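Local coordinates for lipase (Rhizopus chinensis, PDB 6A0W), which probably hydrolyses ester bonds of triacylglycerols, as expected of a fungal class 3 lipase with the alpha/beta-hydrolase fold, at residues A[41-46]-A[198-203]; A[122-127]-A[132-137]; A[204-209]-A[265-270]; A[253-258]-A[286-291]. All coordinates share one frame; numbering follows the deposited sequence.

Contact 1: residues A[41-46]-A[198-203]; sequences IKELTN and SIYTVG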
loop_
_atom_site.group_PDB
_atom_site.type_symbol
_atom_site.label_atom_id
_atom_site.label_comp_id
_atom_site.label_asym_id
_atom_site.label_seq_id
_atom_site.Cartn_x
_atom_site.Cartn_y
_atom_site.Cartn_z
ATOM N N ILE A 41 -12.291 -4.818 9.429
ATOM C CA ILE A 41 -11.765 -3.492 9.774
ATOM C C ILE A 41 -10.575 -3.625 10.715
ATOM O O ILE A 41 -9.570 -2.923 10.579
ATOM C CB ILE A 41 -12.877 -2.570 10.369
ATOM C CG1 ILE A 41 -13.854 -2.153 9.277
ATOM C CG2 ILE A 41 -12.318 -1.329 11.066
ATOM C CD1 ILE A 41 -15.153 -1.615 9.827
ATOM N N LYS A 42 -10.709 -4.460 11.725
ATOM C CA LYS A 42 -9.601 -4.661 12.634
ATOM C C LYS A 42 -8.336 -5.132 11.908
ATOM O O LYS A 42 -7.209 -4.763 12.247
ATOM C CB LYS A 42 -9.988 -5.681 13.686
ATOM C CG LYS A 42 -8.989 -5.803 14.820
ATOM C CD LYS A 42 -9.570 -6.695 15.907
ATOM C CE LYS A 42 -9.159 -6.235 17.294
ATOM N NZ LYS A 42 -8.157 -7.169 17.872
ATOM N N GLU A 43 -8.510 -5.995 10.924
ATOM C CA GLU A 43 -7.353 -6.569 10.269
ATOM C C GLU A 43 -6.715 -5.531 9.341
ATOM O O GLU A 43 -5.489 -5.373 9.319
ATOM C CB GLU A 43 -7.767 -7.843 9.529
ATOM C CG GLU A 43 -6.816 -8.218 8.420
ATOM C CD GLU A 43 -7.271 -9.462 7.716
ATOM O OE1 GLU A 43 -7.986 -9.339 6.693
ATOM O OE2 GLU A 43 -6.886 -10.535 8.200
ATOM N N LEU A 44 -7.542 -4.746 8.649
ATOM C CA LEU A 44 -7.012 -3.684 7.802
ATOM C C LEU A 44 -6.296 -2.653 8.665
ATOM O O LEU A 44 -5.221 -2.151 8.314
ATOM C CB LEU A 44 -8.113 -3.000 7.001
ATOM C CG LEU A 44 -8.886 -3.945 6.104
ATOM C CD1 LEU A 44 -10.160 -3.235 5.644
ATOM C CD2 LEU A 44 -8.016 -4.369 4.913
ATOM N N THR A 45 -6.849 -2.409 9.849
ATOM C CA THR A 45 -6.304 -1.415 10.753
ATOM C C THR A 45 -4.929 -1.878 11.193
ATOM O O THR A 45 -4.012 -1.063 11.366
ATOM C CB THR A 45 -7.235 -1.202 11.990
ATOM O OG1 THR A 45 -8.472 -0.637 11.550
ATOM C CG2 THR A 45 -6.632 -0.269 12.981
ATOM N N ASN A 46 -4.825 -3.160 11.511
ATOM C CA ASN A 46 -3.591 -3.670 12.122
ATOM C C ASN A 46 -2.380 -3.572 11.136
ATOM O O ASN A 46 -1.300 -3.086 11.489
ATOM C CB ASN A 46 -3.827 -5.076 12.666
ATOM C CG ASN A 46 -4.533 -5.070 14.052
ATOM O OD1 ASN A 46 -4.099 -5.762 14.963
ATOM N ND2 ASN A 46 -5.571 -4.229 14.235
ATOM N N SER A 198 0.030 -12.295 1.151
ATOM C CA SER A 198 -1.046 -11.303 1.068
ATOM C C SER A 198 -0.393 -9.920 1.018
ATOM O O SER A 198 0.635 -9.707 1.646
ATOM C CB SER A 198 -1.928 -11.405 2.366
ATOM O OG SER A 198 -3.046 -12.177 2.056
ATOM N N ILE A 199 -1.068 -8.964 0.390
ATOM C CA ILE A 199 -0.579 -7.620 0.218
ATOM C C ILE A 199 -1.649 -6.661 0.764
ATOM O O ILE A 199 -2.825 -6.744 0.393
ATOM C CB ILE A 199 -0.370 -7.280 -1.257
ATOM C CG1 ILE A 199 0.580 -8.305 -1.948
ATOM C CG2 ILE A 199 0.279 -5.911 -1.377
ATOM C CD1 ILE A 199 0.531 -8.259 -3.473
ATOM N N TYR A 200 -1.236 -5.768 1.650
ATOM C CA TYR A 200 -2.140 -4.744 2.183
ATOM C C TYR A 200 -1.537 -3.386 2.022
ATOM O O TYR A 200 -0.400 -3.135 2.462
ATOM C CB TYR A 200 -2.390 -4.962 3.683
ATOM C CG TYR A 200 -3.246 -6.176 3.984
ATOM C CD1 TYR A 200 -2.665 -7.438 4.077
ATOM C CD2 TYR A 200 -4.602 -6.041 4.335
ATOM C CE1 TYR A 200 -3.435 -8.565 4.289
ATOM C CE2 TYR A 200 -5.365 -7.163 4.638
ATOM C CZ TYR A 200 -4.776 -8.412 4.642
ATOM O OH TYR A 200 -5.469 -9.547 4.961
ATOM N N THR A 201 -2.371 -2.466 1.560
ATOM C CA THR A 201 -1.931 -1.101 1.383
ATOM C C THR A 201 -2.975 -0.066 1.895
ATOM O O THR A 201 -4.191 -0.343 1.918
ATOM C CB THR A 201 -1.618 -0.786 -0.102
ATOM O OG1 THR A 201 -2.800 -0.861 -0.896
ATOM C CG2 THR A 201 -0.544 -1.718 -0.678
ATOM N N VAL A 202 -2.470 1.139 2.169
ATOM C CA VAL A 202 -3.256 2.319 2.526
ATOM C C VAL A 202 -2.766 3.478 1.679
ATOM O O VAL A 202 -1.551 3.712 1.603
ATOM C CB VAL A 202 -3.214 2.641 4.047
ATOM C CG1 VAL A 202 -4.105 1.656 4.800
ATOM C CG2 VAL A 202 -1.803 2.581 4.613
ATOM N N GLY A 203 -3.677 4.102 0.935
ATOM C CA GLY A 203 -3.331 5.217 0.053
ATOM C C GLY A 203 -2.366 4.880 -1.095
ATOM O O GLY A 203 -1.616 5.733 -1.578
#
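Tyr200, on strand 197-202 of the central alpha/beta-hydrolase sheet, reaches across to Glu43 and Leu44 on helix 38-53, which packs on one side of that sheet. Its ring carries nearly all of the contact, and the helix meets it along the edge. Leu44 CD2 lies in the ring plane, 3.8 Å from Tyr200 CD2 and almost as near CE2, with the two side chains crossing at about a right angle. With its CG turned opposite the backbone N (chi1 158°) and the chain extended beyond, Glu43 brings its carboxylate to the hydroxyl end of the ring, the side chains crossing at about a right angle and the planes 69° apart. Tyr200 OH and Glu43 OE1 stand 3.1 Å apart, a weak hydrogen bond, and not a settled one, because the hydroxyl proton has another acceptor within range. Around the ring, His224 stacks on Tyr200 and the ring of Tyr47 meets it obliquely. A bound sulfate, probably from the crystallisation liquor, lies close to the Glu43 side chain. One turn of the helix carries an added polar tie: the carbonyl of Ile41 accepts both Thr45 N and Thr45 OG1 from opposite faces of its plane, with OG1 2.7 Å from Ile41 O.

Contact 2: residues A[122-127]-A[132-137]; sequences FTFTDY and GAKVHA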
loop_
_atom_site.group_PDB
_atom_site.type_symbol
_atom_site.label_atom_id
_atom_site.label_comp_id
_atom_site.label_asym_id
_atom_site.label_seq_id
_atom_site.Cartn_x
_atom_site.Cartn_y
_atom_site.Cartn_z
ATOM N N PHE A 122 4.494 10.242 -15.191
ATOM C CA PHE A 122 3.625 9.099 -15.470
ATOM C C PHE A 122 4.251 8.050 -16.367
ATOM O O PHE A 122 3.685 6.978 -16.548
ATOM C CB PHE A 122 2.304 9.572 -16.085
ATOM C CG PHE A 122 1.591 10.602 -15.268
ATOM C CD1 PHE A 122 1.740 10.645 -13.886
ATOM C CD2 PHE A 122 0.817 11.554 -15.885
ATOM C CE1 PHE A 122 1.105 11.611 -13.136
ATOM C CE2 PHE A 122 0.191 12.532 -15.149
ATOM C CZ PHE A 122 0.315 12.555 -13.773
ATOM N N THR A 123 5.471 8.297 -16.821
ATOM C CA THR A 123 6.148 7.406 -17.749
ATOM C C THR A 123 6.204 5.952 -17.261
ATOM O O THR A 123 6.633 5.669 -16.147
ATOM C CB THR A 123 7.595 7.890 -17.941
ATOM O OG1 THR A 123 7.570 9.286 -18.178
ATOM C CG2 THR A 123 8.273 7.222 -19.113
ATOM N N PHE A 124 5.899 5.043 -18.176
ATOM C CA PHE A 124 5.992 3.614 -17.968
ATOM C C PHE A 124 7.359 3.080 -18.310
ATOM O O PHE A 124 8.030 3.631 -19.154
ATOM C CB PHE A 124 5.001 2.923 -18.908
ATOM C CG PHE A 124 3.578 3.022 -18.465
ATOM C CD1 PHE A 124 3.188 2.470 -17.255
ATOM C CD2 PHE A 124 2.612 3.572 -19.293
ATOM C CE1 PHE A 124 1.852 2.479 -16.881
ATOM C CE2 PHE A 124 1.285 3.601 -18.913
ATOM C CZ PHE A 124 0.909 3.034 -17.715
ATOM N N THR A 125 7.749 1.998 -17.660
ATOM C CA THR A 125 8.775 1.084 -18.117
ATOM C C THR A 125 8.061 -0.251 -18.327
ATOM O O THR A 125 7.084 -0.519 -17.641
ATOM C CB THR A 125 9.807 0.803 -17.011
ATOM O OG1 THR A 125 10.345 2.025 -16.530
ATOM C CG2 THR A 125 10.949 -0.070 -17.538
ATOM N N ASP A 126 8.598 -1.118 -19.189
ATOM C CA ASP A 126 8.086 -2.468 -19.343
ATOM C C ASP A 126 8.256 -3.256 -18.070
ATOM O O ASP A 126 9.296 -3.183 -17.432
ATOM C CB ASP A 126 8.788 -3.221 -20.477
ATOM C CG ASP A 126 8.340 -2.747 -21.842
ATOM O OD1 ASP A 126 7.438 -1.881 -21.941
ATOM O OD2 ASP A 126 8.892 -3.260 -22.839
ATOM N N TYR A 127 7.229 -4.037 -17.735
ATOM C CA TYR A 127 7.302 -4.973 -16.650
ATOM C C TYR A 127 7.783 -6.316 -17.175
ATOM O O TYR A 127 7.040 -7.099 -17.786
ATOM C CB TYR A 127 5.935 -5.052 -15.956
ATOM C CG TYR A 127 5.926 -5.853 -14.665
ATOM C CD1 TYR A 127 6.695 -5.474 -13.545
ATOM C CD2 TYR A 127 5.140 -6.980 -14.546
ATOM C CE1 TYR A 127 6.716 -6.261 -12.387
ATOM C CE2 TYR A 127 5.110 -7.733 -13.374
ATOM C CZ TYR A 127 5.862 -7.366 -12.278
ATOM O OH TYR A 127 5.825 -8.192 -11.139
ATOM N N GLY A 132 3.755 -7.067 -22.374
ATOM C CA GLY A 132 2.640 -6.136 -22.512
ATOM C C GLY A 132 2.327 -5.354 -21.228
ATOM O O GLY A 132 1.604 -4.367 -21.270
ATOM N N ALA A 133 2.814 -5.837 -20.083
ATOM C CA ALA A 133 2.515 -5.182 -18.790
ATOM C C ALA A 133 3.535 -4.092 -18.567
ATOM O O ALA A 133 4.675 -4.239 -18.986
ATOM C CB ALA A 133 2.556 -6.177 -17.633
ATOM N N LYS A 134 3.079 -2.959 -18.045
ATOM C CA LYS A 134 3.942 -1.805 -17.805
ATOM C C LYS A 134 3.645 -1.253 -16.408
ATOM O O LYS A 134 2.494 -1.306 -15.949
ATOM C CB LYS A 134 3.668 -0.725 -18.847
ATOM C CG LYS A 134 4.011 -1.080 -20.289
ATOM C CD LYS A 134 3.472 0.019 -21.191
ATOM C CE LYS A 134 3.955 -0.044 -22.634
ATOM N NZ LYS A 134 4.394 -1.398 -23.068
ATOM N N VAL A 135 4.698 -0.814 -15.726
ATOM C CA VAL A 135 4.605 -0.165 -14.421
ATOM C C VAL A 135 5.345 1.167 -14.411
ATOM O O VAL A 135 6.193 1.454 -15.274
ATOM C CB VAL A 135 5.141 -1.073 -13.314
ATOM C CG1 VAL A 135 4.417 -2.405 -13.386
ATOM C CG2 VAL A 135 6.617 -1.311 -13.474
ATOM N N HIS A 136 4.881 2.044 -13.544
ATOM C CA HIS A 136 5.457 3.374 -13.370
ATOM C C HIS A 136 6.968 3.277 -13.254
ATOM O O HIS A 136 7.468 2.453 -12.488
ATOM C CB HIS A 136 4.894 3.949 -12.076
ATOM C CG HIS A 136 5.396 5.310 -11.746
ATOM N ND1 HIS A 136 6.537 5.515 -11.001
ATOM C CD2 HIS A 136 4.866 6.530 -11.988
ATOM C CE1 HIS A 136 6.685 6.815 -10.807
ATOM N NE2 HIS A 136 5.662 7.448 -11.358
ATOM N N ALA A 137 7.698 4.023 -14.085
ATOM C CA ALA A 137 9.160 3.814 -14.185
ATOM C C ALA A 137 9.894 4.097 -12.875
ATOM O O ALA A 137 10.795 3.348 -12.449
ATOM C CB ALA A 137 9.739 4.699 -15.278
HETATM O O HOH W 1 12.346 1.626 -14.126
#
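Lys134 and Asp126 both turn CG opposite their own carbonyl carbon. The two side chains run side by side in the same direction, and a bend at the end of the lysine (chi4 24°) swings its ammonium group back to the acid. The resulting salt bridge, Lys134 NZ to Asp126 OD1 at 3.3 Å, is long and approaches the syn side of the carboxylate from out of its plane. Phe124 crosses the lysine at about a right angle, its CD1 3.6 Å from Lys134 CB; Tyr243 stacks on the Phe124 ring. Tyr127 does the reverse of the lysine: its CG is trans to the backbone N (chi1 -171°), which lays CD1 3.8 Å from Val135 CG1, while its hydroxyl bonds to Gln187. The backbones supply the register. Thr125 and Val135 form the hydrogen-bonded antiparallel pair, with Thr125 N to Val135 O at 2.9 Å and nearly straight, and the return bond at 3.1 Å from Val135 N to Thr125 O. Tyr127 N to Ala133 O and Ala137 N to Thr123 O extend the ladder on either side. Packing is tight where Thr125 OG1 lies 3.0 Å from Ala137 CB, and a water bridges that hydroxyl to Ala137 O. His136 occupies the N-cap, its ND1 accepting from Phe139 N. With strand axes running 139° apart in direction, this is a twisted antiparallel beta hairpin that leads straight into helix 137-160.

Contact 3: residues A[204-209]-A[265-270]; sequences CPRVGN and NIETKQ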
loop_
_atom_site.group_PDB
_atom_site.type_symbol
_atom_site.label_atom_id
_atom_site.label_comp_id
_atom_site.label_asym_id
_atom_site.label_seq_id
_atom_site.Cartn_x
_atom_site.Cartn_y
_atom_site.Cartn_z
ATOM N N CYS A 204 -2.503 3.683 -1.642
ATOM C CA CYS A 204 -1.685 3.234 -2.773
ATOM C C CYS A 204 -2.038 3.940 -4.082
ATOM O O CYS A 204 -3.213 3.982 -4.491
ATOM C CB CYS A 204 -1.821 1.728 -2.953
ATOM S SG CYS A 204 -0.529 1.020 -4.028
ATOM N N PRO A 205 -1.048 4.558 -4.732
ATOM C CA PRO A 205 -1.309 5.044 -6.101
ATOM C C PRO A 205 -1.506 3.898 -7.104
ATOM O O PRO A 205 -1.262 2.722 -6.798
ATOM C CB PRO A 205 -0.010 5.785 -6.468
ATOM C CG PRO A 205 1.024 5.032 -5.704
ATOM C CD PRO A 205 0.380 4.692 -4.378
ATOM N N ARG A 206 -2.002 4.245 -8.285
ATOM C CA ARG A 206 -1.967 3.303 -9.395
ATOM C C ARG A 206 -0.499 3.003 -9.703
ATOM O O ARG A 206 0.374 3.877 -9.543
ATOM C CB ARG A 206 -2.702 3.838 -10.621
ATOM C CG ARG A 206 -4.208 3.991 -10.405
ATOM C CD ARG A 206 -4.967 4.259 -11.687
ATOM N NE ARG A 206 -6.368 4.503 -11.408
ATOM C CZ ARG A 206 -6.902 5.689 -11.137
ATOM N NH1 ARG A 206 -6.177 6.781 -11.170
ATOM N NH2 ARG A 206 -8.204 5.801 -10.896
ATOM N N VAL A 207 -0.246 1.734 -10.016
ATOM C CA VAL A 207 1.097 1.232 -10.187
ATOM C C VAL A 207 1.462 0.822 -11.614
ATOM O O VAL A 207 2.596 1.063 -12.053
ATOM C CB VAL A 207 1.338 0.052 -9.252
ATOM C CG1 VAL A 207 2.687 -0.582 -9.541
ATOM C CG2 VAL A 207 1.233 0.516 -7.806
ATOM N N GLY A 208 0.522 0.223 -12.349
ATOM C CA GLY A 208 0.786 -0.201 -13.715
ATOM C C GLY A 208 -0.389 -0.063 -14.653
ATOM O O GLY A 208 -1.432 0.410 -14.244
ATOM N N ASN A 209 -0.246 -0.597 -15.871
ATOM C CA ASN A 209 -1.292 -0.531 -16.901
ATOM C C ASN A 209 -2.336 -1.651 -16.810
ATOM O O ASN A 209 -2.297 -2.496 -15.897
ATOM C CB ASN A 209 -0.686 -0.482 -18.320
ATOM C CG ASN A 209 -0.054 -1.797 -18.757
ATOM O OD1 ASN A 209 0.292 -2.673 -17.951
ATOM N ND2 ASN A 209 0.192 -1.900 -20.052
ATOM N N ASN A 265 -12.316 -6.964 -8.381
ATOM C CA ASN A 265 -10.848 -6.909 -8.345
ATOM C C ASN A 265 -10.232 -5.951 -9.401
ATOM O O ASN A 265 -9.032 -5.991 -9.687
ATOM C CB ASN A 265 -10.250 -8.317 -8.443
ATOM C CG ASN A 265 -10.582 -9.018 -9.767
ATOM O OD1 ASN A 265 -11.249 -8.456 -10.651
ATOM N ND2 ASN A 265 -10.097 -10.238 -9.906
ATOM N N ILE A 266 -11.095 -5.150 -10.016
ATOM C CA ILE A 266 -10.720 -4.059 -10.893
ATOM C C ILE A 266 -11.479 -2.849 -10.420
ATOM O O ILE A 266 -12.633 -2.951 -9.989
ATOM C CB ILE A 266 -11.088 -4.337 -12.353
ATOM C CG1 ILE A 266 -10.227 -5.477 -12.890
ATOM C CG2 ILE A 266 -10.895 -3.096 -13.234
ATOM C CD1 ILE A 266 -8.775 -5.132 -13.106
ATOM N N GLU A 267 -10.795 -1.715 -10.352
ATOM C CA GLU A 267 -11.395 -0.567 -9.698
ATOM C C GLU A 267 -12.779 -0.253 -10.268
ATOM O O GLU A 267 -12.955 -0.229 -11.473
ATOM C CB GLU A 267 -10.508 0.668 -9.804
ATOM C CG GLU A 267 -10.068 1.110 -11.189
ATOM C CD GLU A 267 -9.127 2.306 -11.094
ATOM O OE1 GLU A 267 -9.623 3.363 -10.696
ATOM O OE2 GLU A 267 -7.955 2.210 -11.519
ATOM N N THR A 268 -13.662 0.231 -9.406
ATOM C CA THR A 268 -15.072 0.524 -9.777
ATOM C C THR A 268 -15.406 1.988 -9.529
ATOM O O THR A 268 -14.626 2.739 -8.929
ATOM C CB THR A 268 -16.055 -0.263 -8.862
ATOM O OG1 THR A 268 -15.967 0.232 -7.512
ATOM C CG2 THR A 268 -15.700 -1.777 -8.851
ATOM N N LYS A 269 -16.613 2.354 -9.924
ATOM C CA LYS A 269 -17.121 3.709 -9.770
ATOM C C LYS A 269 -17.773 3.900 -8.427
ATOM O O LYS A 269 -18.024 5.028 -8.016
ATOM C CB LYS A 269 -18.134 4.019 -10.882
ATOM C CG LYS A 269 -17.521 4.124 -12.271
ATOM C CD LYS A 269 -17.893 5.455 -12.926
ATOM C CE LYS A 269 -17.050 5.779 -14.155
ATOM N NZ LYS A 269 -15.728 6.362 -13.789
ATOM N N GLN A 270 -17.930 2.819 -7.674
ATOM C CA GLN A 270 -18.788 2.853 -6.505
ATOM C C GLN A 270 -18.095 3.152 -5.192
ATOM O O GLN A 270 -18.776 3.476 -4.235
ATOM C CB GLN A 270 -19.628 1.581 -6.370
ATOM C CG GLN A 270 -20.430 1.212 -7.629
ATOM C CD GLN A 270 -19.822 0.010 -8.315
ATOM O OE1 GLN A 270 -19.496 -0.986 -7.650
ATOM N NE2 GLN A 270 -19.546 0.133 -9.610
#
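Arg206 and Glu267 form a side-on, two-pronged salt bridge that makes up the whole of this contact. Arg206 NE donates to Glu267 OE2 at 2.8 Å with an N-H...O angle of 174°, and Arg206 NH2 donates to Glu267 OE1, also at 2.8 Å. Each oxygen uses its syn lone pair, and both lie almost exactly in the guanidinium plane. The guanidinium and carboxylate planes are only 10° apart, so the two groups behave as one flat unit and neither can rotate without losing a bond. The arginine is extended from CG to NE and delivers the group at full reach, bridging backbones whose closest alpha carbons, Arg206 CA and Glu267 CA, are 10.2 Å apart. Glu267 starts differently: its CG is wedged between the backbone N and the carbonyl carbon (chi1 55°), and the rest of the chain is extended, the carboxylate meeting the guanidinium with the side chains crossing at about a right angle. In the second shell, OE2 of Glu267 also accepts from His245 N and OE1 from Asn273 ND2, while Arg206 NH1 is held by Pro237 O. Each carboxylate oxygen is thus gripped by at least two donors, which would be expected to keep the acid ionised. Beside it the loop is shaped by an ST turn, Gln270 N to Thr268 OG1 at 3.3 Å, and closed by the Cys262-Cys271 disulfide. The salt bridge thereby ties the link between strand 197-202 and helix 210-218, which Asn209 N-caps, to the loop that follows strand 258-262.

Contact 4: residues A[253-258]-A[286-291]; sequences KEDPAD and TYFGIN. With SO4 (sulfate ion), chain C.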
loop_
_atom_site.group_PDB
_atom_site.type_symbol
_atom_site.label_atom_id
_atom_site.label_comp_id
_atom_site.label_asym_id
_atom_site.label_seq_id
_atom_site.Cartn_x
_atom_site.Cartn_y
_atom_site.Cartn_z
ATOM N N LYS A 253 -15.287 5.508 4.685
ATOM C CA LYS A 253 -16.149 6.661 4.479
ATOM C C LYS A 253 -16.273 7.443 5.779
ATOM O O LYS A 253 -16.132 8.660 5.798
ATOM C CB LYS A 253 -17.498 6.209 3.931
ATOM C CG LYS A 253 -17.404 5.613 2.538
ATOM C CD LYS A 253 -18.783 5.289 1.978
ATOM C CE LYS A 253 -19.609 6.517 1.624
ATOM N NZ LYS A 253 -21.016 6.183 1.238
ATOM N N GLU A 254 -16.398 6.741 6.895
ATOM C CA GLU A 254 -16.400 7.398 8.195
ATOM C C GLU A 254 -16.206 6.334 9.235
ATOM O O GLU A 254 -16.942 5.346 9.273
ATOM C CB GLU A 254 -17.767 8.101 8.421
ATOM C CG GLU A 254 -17.881 8.773 9.785
ATOM C CD GLU A 254 -17.113 10.090 9.882
ATOM O OE1 GLU A 254 -16.597 10.588 8.852
ATOM O OE2 GLU A 254 -17.101 10.677 10.992
ATOM N N ASP A 255 -15.199 6.479 10.074
ATOM C CA ASP A 255 -15.058 5.516 11.157
ATOM C C ASP A 255 -16.066 5.773 12.282
ATOM O O ASP A 255 -16.547 6.882 12.420
ATOM C CB ASP A 255 -13.642 5.567 11.717
ATOM C CG ASP A 255 -12.647 4.704 10.902
ATOM O OD1 ASP A 255 -12.982 3.526 10.557
ATOM O OD2 ASP A 255 -11.517 5.206 10.705
ATOM N N PRO A 256 -16.278 4.788 13.146
ATOM C CA PRO A 256 -15.517 3.525 13.125
ATOM C C PRO A 256 -16.103 2.406 12.243
ATOM O O PRO A 256 -15.484 1.348 12.163
ATOM C CB PRO A 256 -15.554 3.058 14.586
ATOM C CG PRO A 256 -16.827 3.672 15.118
ATOM C CD PRO A 256 -17.177 4.887 14.303
ATOM N N ALA A 257 -17.327 2.545 11.731
ATOM C CA ALA A 257 -17.994 1.374 11.151
ATOM C C ALA A 257 -18.318 1.506 9.666
ATOM O O ALA A 257 -18.671 0.509 9.022
ATOM C CB ALA A 257 -19.242 1.035 11.939
ATOM N N ASP A 258 -18.311 2.728 9.126
ATOM C CA ASP A 258 -18.733 2.891 7.734
ATOM C C ASP A 258 -17.501 2.734 6.833
ATOM O O ASP A 258 -16.996 3.708 6.295
ATOM C CB ASP A 258 -19.473 4.209 7.485
ATOM C CG ASP A 258 -20.048 4.296 6.096
ATOM O OD1 ASP A 258 -20.037 3.256 5.422
ATOM O OD2 ASP A 258 -20.527 5.379 5.666
ATOM N N THR A 286 -4.052 10.044 7.420
ATOM C CA THR A 286 -4.665 9.341 8.545
ATOM C C THR A 286 -5.535 8.199 8.025
ATOM O O THR A 286 -6.322 8.386 7.098
ATOM C CB THR A 286 -5.556 10.312 9.374
ATOM O OG1 THR A 286 -4.844 11.537 9.577
ATOM C CG2 THR A 286 -5.869 9.707 10.751
ATOM N N TYR A 287 -5.279 7.000 8.527
ATOM C CA TYR A 287 -6.034 5.810 8.174
ATOM C C TYR A 287 -6.394 5.135 9.490
ATOM O O TYR A 287 -5.507 4.740 10.260
ATOM C CB TYR A 287 -5.191 4.851 7.281
ATOM C CG TYR A 287 -5.322 5.200 5.800
ATOM C CD1 TYR A 287 -4.646 6.278 5.259
ATOM C CD2 TYR A 287 -6.078 4.424 4.936
ATOM C CE1 TYR A 287 -4.782 6.614 3.921
ATOM C CE2 TYR A 287 -6.235 4.757 3.582
ATOM C CZ TYR A 287 -5.577 5.833 3.073
ATOM O OH TYR A 287 -5.824 6.253 1.784
ATOM N N PHE A 288 -7.700 5.004 9.720
ATOM C CA PHE A 288 -8.264 4.382 10.922
ATOM C C PHE A 288 -7.800 5.077 12.189
ATOM O O PHE A 288 -7.391 4.418 13.136
ATOM C CB PHE A 288 -7.887 2.892 10.999
ATOM C CG PHE A 288 -8.322 2.083 9.811
ATOM C CD1 PHE A 288 -9.668 1.807 9.594
ATOM C CD2 PHE A 288 -7.379 1.541 8.940
ATOM C CE1 PHE A 288 -10.078 1.009 8.541
ATOM C CE2 PHE A 288 -7.790 0.746 7.877
ATOM C CZ PHE A 288 -9.139 0.451 7.690
ATOM N N GLY A 289 -7.682 6.392 12.124
ATOM C CA GLY A 289 -7.085 7.195 13.203
ATOM C C GLY A 289 -5.580 7.105 13.340
ATOM O O GLY A 289 -5.025 7.684 14.249
ATOM N N ILE A 290 -4.911 6.295 12.524
ATOM C CA ILE A 290 -3.432 6.158 12.602
ATOM C C ILE A 290 -2.743 7.150 11.660
ATOM O O ILE A 290 -3.041 7.206 10.469
ATOM C CB ILE A 290 -2.975 4.745 12.173
ATOM C CG1 ILE A 290 -3.591 3.695 13.091
ATOM C CG2 ILE A 290 -1.452 4.606 12.199
ATOM C CD1 ILE A 290 -3.633 2.304 12.457
ATOM N N ASN A 291 -1.846 7.957 12.207
ATOM C CA ASN A 291 -1.071 8.899 11.412
ATOM C C ASN A 291 -0.087 8.143 10.506
ATOM O O ASN A 291 0.684 7.284 10.976
ATOM C CB ASN A 291 -0.235 9.826 12.286
ATOM C CG ASN A 291 0.750 10.639 11.447
ATOM O OD1 ASN A 291 1.939 10.319 11.425
ATOM N ND2 ASN A 291 0.226 11.536 10.591
HETATM S S SO4 C . -10.194 7.853 10.109
HETATM O O1 SO4 C . -8.876 8.343 10.502
HETATM O O2 SO4 C . -10.962 8.991 9.563
HETATM O O3 SO4 C . -10.886 7.293 11.283
HETATM O O4 SO4 C . -10.020 6.790 9.089
#
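Phe288 presents a ring edge to Asp255: OD1 lies near the ring plane, 3.9 Å from Phe288 CD1. The two side chains cross at about a right angle, although their flat groups are inclined by only 33°, which fits simple edge packing at the surface. The other oxygen, Asp255 OD2, is modelled 3.4 Å from Phe288 CA. A sulfate, probably from the crystallisation liquor, lies between Asp255 and the turn. Phe288 N donates to sulfate O4 at 3.0 Å. Gly289 N donates to sulfate O1 at 2.8 Å with the better angle of 150°, and His228 NE2 adds a further bond. Two neighbouring amides thus point into the anion. The modelled approach of Asp255 OD2 to this sulfate is too short for a non-bonded contact, so the placing of the two groups there, and with it the distance from OD2 to Phe288 CA, is doubtful. The amides converge because Tyr287 to Ile290 is a type I' turn: both Phe288 and Gly289 take positive phi. The turn closes a tight hairpin, with Ile290 N to Tyr287 O at 2.8 Å and Tyr287 N to Ile290 O at 3.0 Å. Across from it, Asp258 O accepts from both Lys253 N and Glu254 N, a classic beta bulge, and a cis peptide precedes Pro256. The hairpin 286-291 therefore lies between helix 38-53, where Leu44, Thr45 and Ala48 pack on Phe288, and the corner linking strands 248-252 and 258-262 of the main sheet, with Ile252 also touching the ring.

Overall arrangement
Along the chain, contact 2 falls between the two segments of contact 1, whereas contacts 3 and 4 interleave: 204-209, 253-258, 265-270, 286-291. Strand 197-202 runs directly from contact 1 into the loop of contact 3. Contacts 2 and 3 touch, centres about 15 Å apart: Val207 and Asn209 probably hydrogen-bond to His136 and Lys134 on the second strand of the hairpin. Contacts 1 and 4, centres about 12 Å apart, also touch, Phe288 packing on Thr45 of helix 38-53. Contacts 2 and 4 lie on opposite sides of the chain's centre, about 32 Å between centres. Contact 1 thus joins a helix to the alpha/beta-hydrolase sheet, while contact 3 joins two loops and contact 4 a loop to a small hairpin.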